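Long-range contacts in folylpolyglutamate synthase protein FOLC (Mycobacterium tuberculosis, PDB 2VOR), which probably adds L-glutamate, at the cost of ATP, to dihydropteroate and to the growing gamma-glutamyl tail of tetrahydrofolates: residues P45-I50 and A183-N188; L277-L282 and N301-L306; I350-N355 and V473-A478. All coordinates share one frame; numbering follows the deposited sequence.

In the fold
All three contacts are buried or largely so, and their touching residues are mainly apolar. They hold different elements and do not touch one another. Contact 1 joins the start of helix 48-57 to a loop of the Mur ligase middle domain, away from the annotated sites. Its aliphatic groups pack partly on backbone carbonyls. Contact 2 is a strand-on-helix core in the same domain. Contact 3 packs I350 of strand 347-350 and the residues after it on helix 472-481. Contacts 2 and 3 lie on opposite sides of the chain's centre, about 26 Å apart between centres, yet both reach the bound nucleotide analogue. Contact 2 binds its adenine; contact 3 holds its ribose and, weakly, its gamma-phosphate.

Contact 1. Residues P45-I50 and A183-N188; sequences PSLTRI and ATNVIN
A183 meets I50 first. The CA atoms of A183 and I50 are 6.2 Å apart, the nearest CA pair between the two segments. I50 CG1 lies 3.7 Å from A183 O, an apolar branch against a backbone carbonyl. The same I50 CG1 is 4.5 Å from A183 CB. I50 has CG1 anti to its own backbone N (chi1 -171°). This turns CG1 to A183 O and puts CG2, between the backbone N and the carbonyl carbon, against V186 CG1.

N185 receives L47. L47 CD2 sits 3.7 Å from N185 O. The amide of N185 comes alongside, with ND2 4.3 Å from L47 CD2, but its main hydrogen bond goes to R180 O, with a weak one to G218 O. The leucine therefore packs against polar atoms without bonding to them.

V186 ends the contact and points its CB toward residues 45-50. Its CG1 lies 4.0 Å from I50 CG2 and 4.4 Å from L47 CG. One methyl thus serves both residues of the helix start. The I50 and V186 side chains cross at a slant.

L47 stands at the N-cap position of helix 48-57. Just before it, S46 OG accepts from T48 N at 3.0 Å, which makes an ST turn directly at the start of the helix.

The contact joins helix 48-57 to the loop between strands 170-174 and 191-194 of the large mixed sheet. In that loop the T184 hydroxyl is bonded to D182 and to H68 of strand 66-70. Helix 151-165 packs beside both segments: F152 and T156 touch A183, F160 touches V186, and E153 makes a salt bridge with R49.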
loop_
_atom_site.group_PDB
_atom_site.type_symbol
_atom_site.label_atom_id
_atom_site.label_comp_id
_atom_site.label_asym_id
_atom_site.label_seq_id
_atom_site.Cartn_x
_atom_site.Cartn_y
_atom_site.Cartn_z
ATOM N N PRO A 45 -15.559 -5.822 15.771
ATOM C CA PRO A 45 -14.118 -5.636 15.978
ATOM C C PRO A 45 -13.866 -4.983 17.313
ATOM O O PRO A 45 -14.382 -3.881 17.568
ATOM C CB PRO A 45 -13.738 -4.655 14.859
ATOM C CG PRO A 45 -15.043 -3.877 14.524
ATOM C CD PRO A 45 -16.197 -4.619 15.180
ATOM N N SER A 46 -13.105 -5.659 18.167
ATOM C CA SER A 46 -12.709 -5.072 19.450
ATOM C C SER A 46 -11.205 -4.892 19.359
ATOM O O SER A 46 -10.613 -5.326 18.375
ATOM C CB SER A 46 -13.101 -5.958 20.657
ATOM O OG SER A 46 -12.147 -6.969 20.926
ATOM N N LEU A 47 -10.588 -4.278 20.369
ATOM C CA LEU A 47 -9.120 -4.274 20.505
ATOM C C LEU A 47 -8.699 -5.154 21.686
ATOM O O LEU A 47 -7.537 -5.173 22.075
ATOM C CB LEU A 47 -8.620 -2.844 20.714
ATOM C CG LEU A 47 -8.143 -2.109 19.466
ATOM C CD1 LEU A 47 -8.781 -2.731 18.265
ATOM C CD2 LEU A 47 -8.451 -0.621 19.556
ATOM N N THR A 48 -9.661 -5.885 22.247
ATOM C CA THR A 48 -9.467 -6.663 23.471
ATOM C C THR A 48 -8.396 -7.722 23.327
ATOM O O THR A 48 -7.586 -7.934 24.230
ATOM C CB THR A 48 -10.786 -7.364 23.904
ATOM O OG1 THR A 48 -11.626 -6.404 24.547
ATOM C CG2 THR A 48 -10.536 -8.536 24.877
ATOM N N ARG A 49 -8.393 -8.405 22.192
ATOM C CA ARG A 49 -7.483 -9.530 22.046
ATOM C C ARG A 49 -6.081 -9.013 21.779
ATOM O O ARG A 49 -5.122 -9.359 22.471
ATOM C CB ARG A 49 -7.980 -10.518 20.973
ATOM C CG ARG A 49 -8.906 -11.562 21.545
ATOM C CD ARG A 49 -9.445 -12.491 20.426
ATOM N NE ARG A 49 -9.446 -11.874 19.084
ATOM C CZ ARG A 49 -10.446 -11.125 18.613
ATOM N NH1 ARG A 49 -11.531 -10.903 19.376
ATOM N NH2 ARG A 49 -10.356 -10.602 17.388
ATOM N N ILE A 50 -5.969 -8.114 20.824
ATOM C CA ILE A 50 -4.653 -7.518 20.564
ATOM C C ILE A 50 -4.086 -6.743 21.774
ATOM O O ILE A 50 -2.903 -6.871 22.031
ATOM C CB ILE A 50 -4.596 -6.726 19.241
ATOM C CG1 ILE A 50 -3.152 -6.338 18.933
ATOM C CG2 ILE A 50 -5.466 -5.480 19.324
ATOM C CD1 ILE A 50 -2.175 -7.511 18.591
ATOM N N ALA A 183 -5.929 -3.896 14.193
ATOM C CA ALA A 183 -4.955 -4.427 15.157
ATOM C C ALA A 183 -3.870 -3.411 15.477
ATOM O O ALA A 183 -3.310 -3.448 16.565
ATOM C CB ALA A 183 -4.310 -5.729 14.667
ATOM N N THR A 184 -3.493 -2.561 14.522
ATOM C CA THR A 184 -2.354 -1.646 14.744
ATOM C C THR A 184 -2.696 -0.488 15.740
ATOM O O THR A 184 -1.831 0.276 16.185
ATOM C CB THR A 184 -1.900 -1.025 13.395
ATOM O OG1 THR A 184 -2.987 -0.341 12.772
ATOM C CG2 THR A 184 -1.440 -2.071 12.437
ATOM N N ASN A 185 -3.991 -0.363 16.047
ATOM C CA ASN A 185 -4.497 0.790 16.745
ATOM C C ASN A 185 -4.291 0.718 18.248
ATOM O O ASN A 185 -5.185 1.027 19.025
ATOM C CB ASN A 185 -5.952 1.072 16.414
ATOM C CG ASN A 185 -6.334 2.498 16.778
ATOM O OD1 ASN A 185 -5.449 3.380 16.877
ATOM N ND2 ASN A 185 -7.612 2.752 16.966
ATOM N N VAL A 186 -3.108 0.270 18.650
ATOM C CA VAL A 186 -2.763 0.150 20.066
ATOM C C VAL A 186 -1.456 0.935 20.352
ATOM O O VAL A 186 -0.691 0.569 21.265
ATOM C CB VAL A 186 -2.598 -1.362 20.474
ATOM C CG1 VAL A 186 -3.937 -2.039 20.638
ATOM C CG2 VAL A 186 -1.716 -2.096 19.479
ATOM N N ILE A 187 -1.191 1.984 19.565
ATOM C CA ILE A 187 0.131 2.648 19.591
ATOM C C ILE A 187 0.099 4.129 20.010
ATOM O O ILE A 187 1.135 4.666 20.479
ATOM C CB ILE A 187 0.865 2.491 18.248
ATOM C CG1 ILE A 187 -0.050 2.850 17.078
ATOM C CG2 ILE A 187 1.470 1.080 18.135
ATOM C CD1 ILE A 187 0.639 2.740 15.657
ATOM N N ASN A 188 -1.056 4.798 19.841
ATOM C CA ASN A 188 -1.172 6.208 20.299
ATOM C C ASN A 188 -0.103 7.043 19.560
ATOM O O ASN A 188 0.654 7.824 20.150
ATOM C CB ASN A 188 -0.957 6.203 21.809
ATOM C CG ASN A 188 -1.462 7.421 22.512
ATOM O OD1 ASN A 188 -2.290 8.215 22.023
ATOM N ND2 ASN A 188 -0.947 7.584 23.705
#

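Contact 2. Residues L277-L282 and N301-L306; sequences LQLQGL and NAVLAL. With ACP (phosphomethylphosphonic acid adenylate ester), chain B.
L279 lies over V303 with one methyl. Its CD2 is 3.9 Å from V303 CB, and the two side chains meet at an oblique angle. L279 has CG anti to its carbonyl carbon (chi1 -67°), and its CD1 continues the chain in an extended form. CD1 touches V303 CA on its way to L306 CD2, which it meets at 4.2 Å. CD2 thus packs on the V303 side chain, while CD1 lies against the V303 backbone and reaches on to L306.

V303 holds CG2 anti to its backbone N and CG1 in the space between N and carbonyl carbon. CG2 faces the strand. It packs on L279 CD2 and also comes within 4.0 Å of Q280 O, a methyl against a strand carbonyl oxygen. L277 lies earlier on the same strand face. Its CD1 rests 3.9 Å from A302 CB.

This is a strand-on-helix layer in the Mur ligase middle domain, which belongs to the P-loop NTPase clan. Strand 274-280 is the middle strand of a three-stranded antiparallel sheet, and helix 296-313 lies against it. The axes of the two short segments approach to 9.2 Å and differ by 40°. A302, V303 and L306 form the helix side of the layer. F330 of helix 323-331 also touches L279, A302 and L306.

Beyond the strand, the backbone of G281 takes part. L306 CD2 packs 4.4 Å from G281 CA.

N301, one step before A302, serves the nucleotide. Its amide pairs with the adenine of the ATP analogue along the Hoogsteen edge. ND2 donates to ACP N7 at 3.0 Å, nearly straight at 172°. OD1 accepts from ACP N6 at 3.1 Å. Q298 OE1 takes a further bond from N301 ND2 and probably steadies the amide.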
loop_
_atom_site.group_PDB
_atom_site.type_symbol
_atom_site.label_atom_id
_atom_site.label_comp_id
_atom_site.label_asym_id
_atom_site.label_seq_id
_atom_site.Cartn_x
_atom_site.Cartn_y
_atom_site.Cartn_z
ATOM N N LEU A 277 10.444 16.926 -8.565
ATOM C CA LEU A 277 9.418 17.662 -7.792
ATOM C C LEU A 277 9.938 18.965 -7.182
ATOM O O LEU A 277 11.089 19.099 -6.834
ATOM C CB LEU A 277 8.809 16.795 -6.689
ATOM C CG LEU A 277 8.280 15.416 -7.103
ATOM C CD1 LEU A 277 8.002 14.475 -5.910
ATOM C CD2 LEU A 277 7.099 15.588 -8.006
ATOM N N GLN A 278 9.066 19.953 -7.081
ATOM C CA GLN A 278 9.348 21.063 -6.235
ATOM C C GLN A 278 8.209 21.060 -5.188
ATOM O O GLN A 278 7.048 21.117 -5.500
ATOM C CB GLN A 278 9.425 22.344 -7.045
ATOM C CG GLN A 278 9.451 23.490 -6.093
ATOM C CD GLN A 278 9.497 24.863 -6.765
ATOM O OE1 GLN A 278 8.508 25.321 -7.392
ATOM N NE2 GLN A 278 10.635 25.565 -6.579
ATOM N N LEU A 279 8.555 20.921 -3.930
ATOM C CA LEU A 279 7.560 20.632 -2.937
ATOM C C LEU A 279 7.610 21.746 -1.871
ATOM O O LEU A 279 8.710 22.183 -1.460
ATOM C CB LEU A 279 7.898 19.308 -2.288
ATOM C CG LEU A 279 7.823 18.011 -3.116
ATOM C CD1 LEU A 279 8.069 16.817 -2.211
ATOM C CD2 LEU A 279 6.454 17.795 -3.804
ATOM N N GLN A 280 6.448 22.238 -1.452
ATOM C CA GLN A 280 6.381 23.009 -0.215
ATOM C C GLN A 280 6.052 22.108 0.974
ATOM O O GLN A 280 4.918 21.608 1.072
ATOM C CB GLN A 280 5.345 24.144 -0.305
ATOM C CG GLN A 280 5.270 24.963 0.993
ATOM C CD GLN A 280 4.917 26.370 0.746
ATOM O OE1 GLN A 280 5.241 26.940 -0.302
ATOM N NE2 GLN A 280 4.236 26.983 1.725
ATOM N N GLY A 281 7.015 21.884 1.865
ATOM C CA GLY A 281 6.706 21.252 3.157
ATOM C C GLY A 281 6.246 22.184 4.290
ATOM O O GLY A 281 5.843 23.361 4.068
ATOM N N LEU A 282 6.280 21.681 5.521
ATOM C CA LEU A 282 5.873 22.492 6.661
ATOM C C LEU A 282 6.961 23.513 6.940
ATOM O O LEU A 282 6.676 24.634 7.397
ATOM C CB LEU A 282 5.602 21.623 7.896
ATOM C CG LEU A 282 4.511 20.520 7.735
ATOM C CD1 LEU A 282 4.310 19.699 8.998
ATOM C CD2 LEU A 282 3.158 21.119 7.336
ATOM N N ASN A 301 1.621 11.413 -2.802
ATOM C CA ASN A 301 2.196 10.548 -1.777
ATOM C C ASN A 301 3.527 11.125 -1.268
ATOM O O ASN A 301 3.754 11.212 -0.067
ATOM C CB ASN A 301 2.368 9.060 -2.280
ATOM C CG ASN A 301 1.011 8.380 -2.597
ATOM O OD1 ASN A 301 -0.015 8.788 -2.041
ATOM N ND2 ASN A 301 1.006 7.348 -3.467
ATOM N N ALA A 302 4.405 11.577 -2.156
ATOM C CA ALA A 302 5.667 12.080 -1.705
ATOM C C ALA A 302 5.460 13.299 -0.797
ATOM O O ALA A 302 6.082 13.452 0.270
ATOM C CB ALA A 302 6.516 12.465 -2.900
ATOM N N VAL A 303 4.632 14.235 -1.194
ATOM C CA VAL A 303 4.596 15.456 -0.393
ATOM C C VAL A 303 3.909 15.144 0.974
ATOM O O VAL A 303 4.261 15.739 2.015
ATOM C CB VAL A 303 3.890 16.609 -1.147
ATOM C CG1 VAL A 303 2.319 16.445 -1.112
ATOM C CG2 VAL A 303 4.310 17.960 -0.548
ATOM N N LEU A 304 2.964 14.182 0.962
ATOM C CA LEU A 304 2.377 13.650 2.205
ATOM C C LEU A 304 3.417 13.004 3.078
ATOM O O LEU A 304 3.408 13.178 4.268
ATOM C CB LEU A 304 1.223 12.645 1.942
ATOM C CG LEU A 304 0.146 12.400 3.006
ATOM C CD1 LEU A 304 -0.546 13.682 3.441
ATOM C CD2 LEU A 304 -0.911 11.346 2.517
ATOM N N ALA A 305 4.253 12.183 2.498
ATOM C CA ALA A 305 5.313 11.501 3.281
ATOM C C ALA A 305 6.217 12.571 3.857
ATOM O O ALA A 305 6.669 12.488 5.001
ATOM C CB ALA A 305 6.135 10.593 2.361
ATOM N N LEU A 306 6.544 13.572 3.059
ATOM C CA LEU A 306 7.378 14.684 3.609
ATOM C C LEU A 306 6.749 15.448 4.806
ATOM O O LEU A 306 7.382 15.562 5.879
ATOM C CB LEU A 306 7.771 15.665 2.513
ATOM C CG LEU A 306 8.758 16.759 2.931
ATOM C CD1 LEU A 306 10.112 16.203 3.351
ATOM C CD2 LEU A 306 8.942 17.745 1.817
HETATM P PG ACP B . -2.723 -1.902 -1.149
HETATM O O1G ACP B . -1.072 -1.724 -0.431
HETATM O O2G ACP B . -3.739 -2.862 -0.480
HETATM O O3G ACP B . -2.478 -2.196 -2.601
HETATM P PB ACP B . -2.500 1.037 -0.467
HETATM O O1B ACP B . -3.429 2.005 0.146
HETATM O O2B ACP B . -1.504 0.592 0.530
HETATM C C3B ACP B . -3.640 -0.404 -0.658
HETATM P PA ACP B . -0.463 1.489 -2.258
HETATM O O1A ACP B . -0.159 -0.011 -2.618
HETATM O O2A ACP B . 0.504 2.574 -2.671
HETATM O O3A ACP B . -2.051 1.689 -1.823
HETATM O "O5'" ACP B . -1.064 1.649 -3.869
HETATM C "C5'" ACP B . -2.061 0.731 -4.526
HETATM C "C4'" ACP B . -2.420 1.180 -5.930
HETATM O "O4'" ACP B . -3.113 2.428 -5.696
HETATM C "C3'" ACP B . -1.164 1.625 -6.676
HETATM O "O3'" ACP B . -0.630 0.596 -7.495
HETATM C "C2'" ACP B . -1.622 2.784 -7.554
HETATM O "O2'" ACP B . -2.289 2.317 -8.730
HETATM C "C1'" ACP B . -2.705 3.403 -6.719
HETATM N N9 ACP B . -2.364 4.587 -5.861
HETATM C C8 ACP B . -1.348 4.727 -4.952
HETATM N N7 ACP B . -1.431 5.927 -4.352
HETATM C C5 ACP B . -2.483 6.556 -4.913
HETATM C C6 ACP B . -3.070 7.790 -4.709
HETATM N N6 ACP B . -2.573 8.649 -3.820
HETATM N N1 ACP B . -4.172 8.076 -5.418
HETATM C C2 ACP B . -4.677 7.265 -6.329
HETATM N N3 ACP B . -4.148 6.076 -6.558
HETATM C C4 ACP B . -3.083 5.707 -5.845
#

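Contact 3. Residues I350-N355 and V473-A478; sequences IDAAHN and VTAGAA. With ACP (phosphomethylphosphonic acid adenylate ester), chain B.
The chain comes nearest the helix at I350, where I350 CA and A475 CA lie 5.2 Å apart. The small A475 side chain faces I350, consistent with this close approach. A475 CB is 4.1 Å from I350 CB, and D351 O and A352 also pack on A475 CB. I350 touches the helix at two further points. Its CG2 lies 3.9 Å from A478 CB. Its CD1 lies 3.8 Å from A475 O.

D351 turns its CB away from the helix and serves the bound ATP analogue. CG is anti to the backbone N (chi1 -177°), which carries the carboxylate to the ribose. OD1 accepts from ACP O3' at 2.8 Å, and OD2 accepts from ACP O2' at 2.9 Å. Both ribose hydroxyls are thus held by one carboxylate. OD1 also accepts from L339 N. OD2 also accepts from A353 N at 3.0 Å, 56° out of the carboxylate plane. This is an Asx turn, and it ties the carboxylate to its own loop.

H354 is a magnesium-binding residue. Here its NE2 makes weak bonds to the gamma-phosphate, the nearer to ACP O3G at 3.0 Å. ND1 makes a weak bond to D200, another magnesium-binding residue.

I350 belongs to strand 347-350, which lies between strands 340-343 and 464-469 in the sheet of the glutamate ligase domain. I468 of strand 464-469 touches both I350 and A478. On helix 436-451, L436 packs against A478 as well.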
loop_
_atom_site.group_PDB
_atom_site.type_symbol
_atom_site.label_atom_id
_atom_site.label_comp_id
_atom_site.label_asym_id
_atom_site.label_seq_id
_atom_site.Cartn_x
_atom_site.Cartn_y
_atom_site.Cartn_z
ATOM N N ILE A 350 3.982 -3.984 -13.867
ATOM C CA ILE A 350 2.991 -4.558 -12.909
ATOM C C ILE A 350 2.451 -3.376 -12.117
ATOM O O ILE A 350 3.206 -2.457 -11.799
ATOM C CB ILE A 350 3.634 -5.590 -11.941
ATOM C CG1 ILE A 350 4.772 -4.953 -11.135
ATOM C CG2 ILE A 350 4.202 -6.806 -12.684
ATOM C CD1 ILE A 350 5.491 -5.922 -10.170
ATOM N N ASP A 351 1.148 -3.338 -11.831
ATOM C CA ASP A 351 0.604 -2.324 -10.943
ATOM C C ASP A 351 -0.504 -2.873 -10.094
ATOM O O ASP A 351 -1.324 -3.587 -10.565
ATOM C CB ASP A 351 0.157 -1.077 -11.679
ATOM C CG ASP A 351 -0.359 0.009 -10.699
ATOM O OD1 ASP A 351 0.436 0.737 -10.065
ATOM O OD2 ASP A 351 -1.593 0.119 -10.520
ATOM N N ALA A 352 -0.520 -2.543 -8.813
ATOM C CA ALA A 352 -1.401 -3.210 -7.860
ATOM C C ALA A 352 -2.780 -2.578 -7.822
ATOM O O ALA A 352 -3.491 -2.772 -6.841
ATOM C CB ALA A 352 -0.736 -3.192 -6.389
ATOM N N ALA A 353 -3.151 -1.797 -8.838
ATOM C CA ALA A 353 -4.456 -1.052 -8.860
ATOM C C ALA A 353 -5.654 -1.981 -8.669
ATOM O O ALA A 353 -5.860 -2.880 -9.442
ATOM C CB ALA A 353 -4.620 -0.267 -10.163
ATOM N N HIS A 354 -6.426 -1.781 -7.616
ATOM C CA HIS A 354 -7.524 -2.682 -7.325
ATOM C C HIS A 354 -8.800 -1.953 -6.913
ATOM O O HIS A 354 -9.672 -2.522 -6.288
ATOM C CB HIS A 354 -7.138 -3.739 -6.297
ATOM C CG HIS A 354 -6.607 -3.205 -5.002
ATOM N ND1 HIS A 354 -7.425 -2.715 -3.995
ATOM C CD2 HIS A 354 -5.344 -3.176 -4.506
ATOM C CE1 HIS A 354 -6.684 -2.367 -2.958
ATOM N NE2 HIS A 354 -5.416 -2.610 -3.256
ATOM N N ASN A 355 -8.894 -0.691 -7.239
ATOM C CA ASN A 355 -10.119 0.050 -6.945
ATOM C C ASN A 355 -10.208 1.077 -8.052
ATOM O O ASN A 355 -9.240 1.217 -8.795
ATOM C CB ASN A 355 -10.078 0.617 -5.504
ATOM C CG ASN A 355 -9.117 1.800 -5.356
ATOM O OD1 ASN A 355 -8.378 2.121 -6.249
ATOM N ND2 ASN A 355 -9.208 2.478 -4.274
ATOM N N VAL A 473 -2.322 -9.212 -5.369
ATOM C CA VAL A 473 -1.929 -10.615 -5.611
ATOM C C VAL A 473 -1.541 -10.875 -7.080
ATOM O O VAL A 473 -0.631 -11.657 -7.324
ATOM C CB VAL A 473 -3.056 -11.584 -5.171
ATOM C CG1 VAL A 473 -2.722 -13.039 -5.480
ATOM C CG2 VAL A 473 -3.332 -11.387 -3.693
ATOM N N THR A 474 -2.212 -10.242 -8.047
ATOM C CA THR A 474 -1.825 -10.332 -9.474
ATOM C C THR A 474 -0.472 -9.686 -9.772
ATOM O O THR A 474 0.334 -10.251 -10.520
ATOM C CB THR A 474 -2.811 -9.594 -10.429
ATOM O OG1 THR A 474 -4.178 -9.874 -10.066
ATOM C CG2 THR A 474 -2.541 -9.992 -11.815
ATOM N N ALA A 475 -0.230 -8.471 -9.247
ATOM C CA ALA A 475 1.070 -7.857 -9.388
ATOM C C ALA A 475 2.175 -8.644 -8.633
ATOM O O ALA A 475 3.286 -8.807 -9.122
ATOM C CB ALA A 475 0.995 -6.421 -8.877
ATOM N N GLY A 476 1.901 -9.095 -7.426
ATOM C CA GLY A 476 2.847 -9.950 -6.721
ATOM C C GLY A 476 3.159 -11.283 -7.392
ATOM O O GLY A 476 4.334 -11.680 -7.445
ATOM N N ALA A 477 2.150 -11.981 -7.957
ATOM C CA ALA A 477 2.424 -13.238 -8.654
ATOM C C ALA A 477 3.207 -12.941 -9.917
ATOM O O ALA A 477 4.058 -13.711 -10.314
ATOM C CB ALA A 477 1.117 -14.001 -9.022
ATOM N N ALA A 478 2.944 -11.826 -10.565
ATOM C CA ALA A 478 3.678 -11.567 -11.806
ATOM C C ALA A 478 5.111 -11.159 -11.472
ATOM O O ALA A 478 6.050 -11.442 -12.224
ATOM C CB ALA A 478 2.989 -10.501 -12.568
HETATM P PG ACP B . -2.723 -1.902 -1.149
HETATM O O1G ACP B . -1.072 -1.724 -0.431
HETATM O O2G ACP B . -3.739 -2.862 -0.480
HETATM O O3G ACP B . -2.478 -2.196 -2.601
HETATM P PB ACP B . -2.500 1.037 -0.467
HETATM O O1B ACP B . -3.429 2.005 0.146
HETATM O O2B ACP B . -1.504 0.592 0.530
HETATM C C3B ACP B . -3.640 -0.404 -0.658
HETATM P PA ACP B . -0.463 1.489 -2.258
HETATM O O1A ACP B . -0.159 -0.011 -2.618
HETATM O O2A ACP B . 0.504 2.574 -2.671
HETATM O O3A ACP B . -2.051 1.689 -1.823
HETATM O "O5'" ACP B . -1.064 1.649 -3.869
HETATM C "C5'" ACP B . -2.061 0.731 -4.526
HETATM C "C4'" ACP B . -2.420 1.180 -5.930
HETATM O "O4'" ACP B . -3.113 2.428 -5.696
HETATM C "C3'" ACP B . -1.164 1.625 -6.676
HETATM O "O3'" ACP B . -0.630 0.596 -7.495
HETATM C "C2'" ACP B . -1.622 2.784 -7.554
HETATM O "O2'" ACP B . -2.289 2.317 -8.730
HETATM C "C1'" ACP B . -2.705 3.403 -6.719
HETATM N N9 ACP B . -2.364 4.587 -5.861
HETATM C C8 ACP B . -1.348 4.727 -4.952
HETATM N N7 ACP B . -1.431 5.927 -4.352
HETATM C C5 ACP B . -2.483 6.556 -4.913
HETATM C C6 ACP B . -3.070 7.790 -4.709
HETATM N N6 ACP B . -2.573 8.649 -3.820
HETATM N N1 ACP B . -4.172 8.076 -5.418
HETATM C C2 ACP B . -4.677 7.265 -6.329
HETATM N N3 ACP B . -4.148 6.076 -6.558
HETATM C C4 ACP B . -3.083 5.707 -5.845
#